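Cys-Gly metallodipeptidase DUG1 (Saccharomyces cerevisiae, PDB 4G1P) hydrolyses the dipeptide Cys-Gly as a zinc- or manganese-dependent M20A peptidase and is the catalytic component of the glutathione-degrading complex. Local coordinates at residues D44-I49 with G101-Q106. Residues are numbered along the deposited sequence; the frame is centred on the assembly and turned at random.
Sequences DKAKFI and GHYDVQ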
loop_
_atom_site.group_PDB
_atom_site.type_symbol
_atom_site.label_atom_id
_atom_site.label_comp_id
_atom_site.label_asym_id
_atom_site.label_seq_id
_atom_site.Cartn_x
_atom_site.Cartn_y
_atom_site.Cartn_z
ATOM N N ASP A 44 23.194 10.950 -11.516
ATOM C CA ASP A 44 23.758 10.548 -12.807
ATOM C C ASP A 44 23.003 11.210 -13.944
ATOM O O ASP A 44 23.591 11.577 -14.960
ATOM C CB ASP A 44 23.700 9.037 -13.009
ATOM C CG ASP A 44 24.544 8.276 -12.010
ATOM O OD1 ASP A 44 25.399 8.896 -11.352
ATOM O OD2 ASP A 44 24.348 7.052 -11.893
ATOM N N LYS A 45 21.691 11.339 -13.760
ATOM C CA LYS A 45 20.831 11.984 -14.730
ATOM C C LYS A 45 21.256 13.439 -14.884
ATOM O O LYS A 45 21.441 13.918 -15.998
ATOM C CB LYS A 45 19.377 11.870 -14.274
ATOM C CG LYS A 45 18.339 12.489 -15.189
ATOM C CD LYS A 45 18.021 11.603 -16.360
ATOM C CE LYS A 45 16.951 12.216 -17.264
ATOM N NZ LYS A 45 15.569 11.950 -16.809
ATOM N N ALA A 46 21.443 14.127 -13.760
ATOM C CA ALA A 46 21.888 15.525 -13.783
ATOM C C ALA A 46 23.247 15.632 -14.452
ATOM O O ALA A 46 23.522 16.574 -15.195
ATOM C CB ALA A 46 21.964 16.096 -12.376
ATOM N N LYS A 47 24.092 14.652 -14.177
ATOM C CA LYS A 47 25.434 14.648 -14.702
ATOM C C LYS A 47 25.354 14.479 -16.206
ATOM O O LYS A 47 26.013 15.205 -16.954
ATOM C CB LYS A 47 26.267 13.526 -14.058
ATOM C CG LYS A 47 27.768 13.667 -14.275
ATOM C CD LYS A 47 28.481 12.348 -14.062
ATOM C CE LYS A 47 28.048 11.299 -15.098
ATOM N NZ LYS A 47 28.440 9.894 -14.720
ATOM N N PHE A 48 24.525 13.534 -16.641
ATOM C CA PHE A 48 24.350 13.269 -18.061
ATOM C C PHE A 48 23.887 14.514 -18.803
ATOM O O PHE A 48 24.393 14.826 -19.871
ATOM C CB PHE A 48 23.341 12.152 -18.282
ATOM C CG PHE A 48 22.940 11.978 -19.717
ATOM C CD1 PHE A 48 23.832 11.451 -20.641
ATOM C CD2 PHE A 48 21.678 12.350 -20.150
ATOM C CE1 PHE A 48 23.470 11.294 -21.981
ATOM C CE2 PHE A 48 21.305 12.196 -21.481
ATOM C CZ PHE A 48 22.208 11.668 -22.401
ATOM N N ILE A 49 22.920 15.218 -18.236
ATOM C CA ILE A 49 22.401 16.419 -18.860
ATOM C C ILE A 49 23.465 17.504 -18.964
ATOM O O ILE A 49 23.661 18.078 -20.034
ATOM C CB ILE A 49 21.137 16.926 -18.138
ATOM C CG1 ILE A 49 19.997 15.953 -18.417
ATOM C CG2 ILE A 49 20.746 18.325 -18.611
ATOM C CD1 ILE A 49 18.764 16.266 -17.678
ATOM N N GLY A 101 12.696 23.256 -16.828
ATOM C CA GLY A 101 12.111 21.931 -16.936
ATOM C C GLY A 101 12.613 21.068 -15.791
ATOM O O GLY A 101 13.297 21.551 -14.882
ATOM N N HIS A 102 12.294 19.785 -15.814
ATOM C CA HIS A 102 12.743 18.937 -14.727
ATOM C C HIS A 102 13.158 17.560 -15.184
ATOM O O HIS A 102 12.516 16.947 -16.046
ATOM C CB HIS A 102 11.700 18.861 -13.608
ATOM C CG HIS A 102 10.444 18.124 -13.967
ATOM N ND1 HIS A 102 10.306 16.761 -13.802
ATOM C CD2 HIS A 102 9.248 18.571 -14.426
ATOM C CE1 HIS A 102 9.088 16.399 -14.173
ATOM N NE2 HIS A 102 8.426 17.479 -14.551
ATOM N N TYR A 103 14.241 17.076 -14.590
ATOM C CA TYR A 103 14.832 15.827 -15.030
ATOM C C TYR A 103 14.537 14.617 -14.148
ATOM O O TYR A 103 14.924 13.505 -14.500
ATOM C CB TYR A 103 16.326 15.991 -15.226
ATOM C CG TYR A 103 17.104 16.372 -13.994
ATOM C CD1 TYR A 103 17.456 15.415 -13.047
ATOM C CD2 TYR A 103 17.539 17.688 -13.793
ATOM C CE1 TYR A 103 18.195 15.753 -11.915
ATOM C CE2 TYR A 103 18.281 18.032 -12.672
ATOM C CZ TYR A 103 18.608 17.052 -11.734
ATOM O OH TYR A 103 19.346 17.370 -10.619
ATOM N N ASP A 104 13.879 14.822 -13.009
ATOM C CA ASP A 104 13.442 13.704 -12.184
ATOM C C ASP A 104 12.124 13.237 -12.751
ATOM O O ASP A 104 11.540 13.930 -13.583
ATOM C CB ASP A 104 13.291 14.085 -10.707
ATOM C CG ASP A 104 12.263 15.188 -10.483
ATOM O OD1 ASP A 104 12.401 16.284 -11.075
ATOM O OD2 ASP A 104 11.312 14.967 -9.702
ATOM N N VAL A 105 11.668 12.063 -12.307
ATOM C CA VAL A 105 10.505 11.386 -12.886
ATOM C C VAL A 105 9.738 10.584 -11.842
ATOM O O VAL A 105 10.298 10.170 -10.835
ATOM C CB VAL A 105 10.931 10.394 -14.004
ATOM C CG1 VAL A 105 11.536 11.126 -15.197
ATOM C CG2 VAL A 105 11.912 9.353 -13.467
ATOM N N GLN A 106 8.456 10.357 -12.103
ATOM C CA GLN A 106 7.622 9.492 -11.270
ATOM C C GLN A 106 8.161 8.058 -11.204
ATOM O O GLN A 106 8.808 7.600 -12.132
ATOM C CB GLN A 106 6.193 9.481 -11.810
ATOM C CG GLN A 106 5.425 10.766 -11.570
ATOM C CD GLN A 106 5.004 10.920 -10.124
ATOM O OE1 GLN A 106 4.424 10.007 -9.546
ATOM N NE2 GLN A 106 5.307 12.074 -9.526
#
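Lys45 NZ is gripped by two oxygens: it donates to Tyr103 O at 2.9 Å and also bonds Thr139 OG1 of helix 135-154. It meets the carbonyl at a C=O...N angle of 143°, tilted 16° from the carbonyl plane. Lys45 CG is anti to the backbone N (chi1 -180°) and lies 3.7 Å from Tyr103 CD1; bends at chi2 and chi4 carry the chain on to the carbonyl, and lysine and tyrosine run past one another in opposite senses. An alanine here would probably leave Tyr103 O without this buried donor and open a gap beside the ring. Helix 39-55 here packs against the loop that leaves strand 96-102, a strand of the central sheet of the M20 catalytic domain, where the chain passes from His102, a probable zinc ligand, to Asp104, the probable active-site aspartate. His102 ND1 donates to Asp104 O at 3.1 Å, the acceptor lying near the imidazole plane, while both Asp104 carboxylate oxygens accept backbone N-H groups, from Glu171 and Glu172. Ala46 CA sits over one face of the Tyr103 ring, toward its rim, and Ala46 CB is 3.5 Å from Tyr103 CZ. Ile49 CD1 reaches Tyr103 CB at 3.5 Å, and Tyr103 OH bonds Pro82 O.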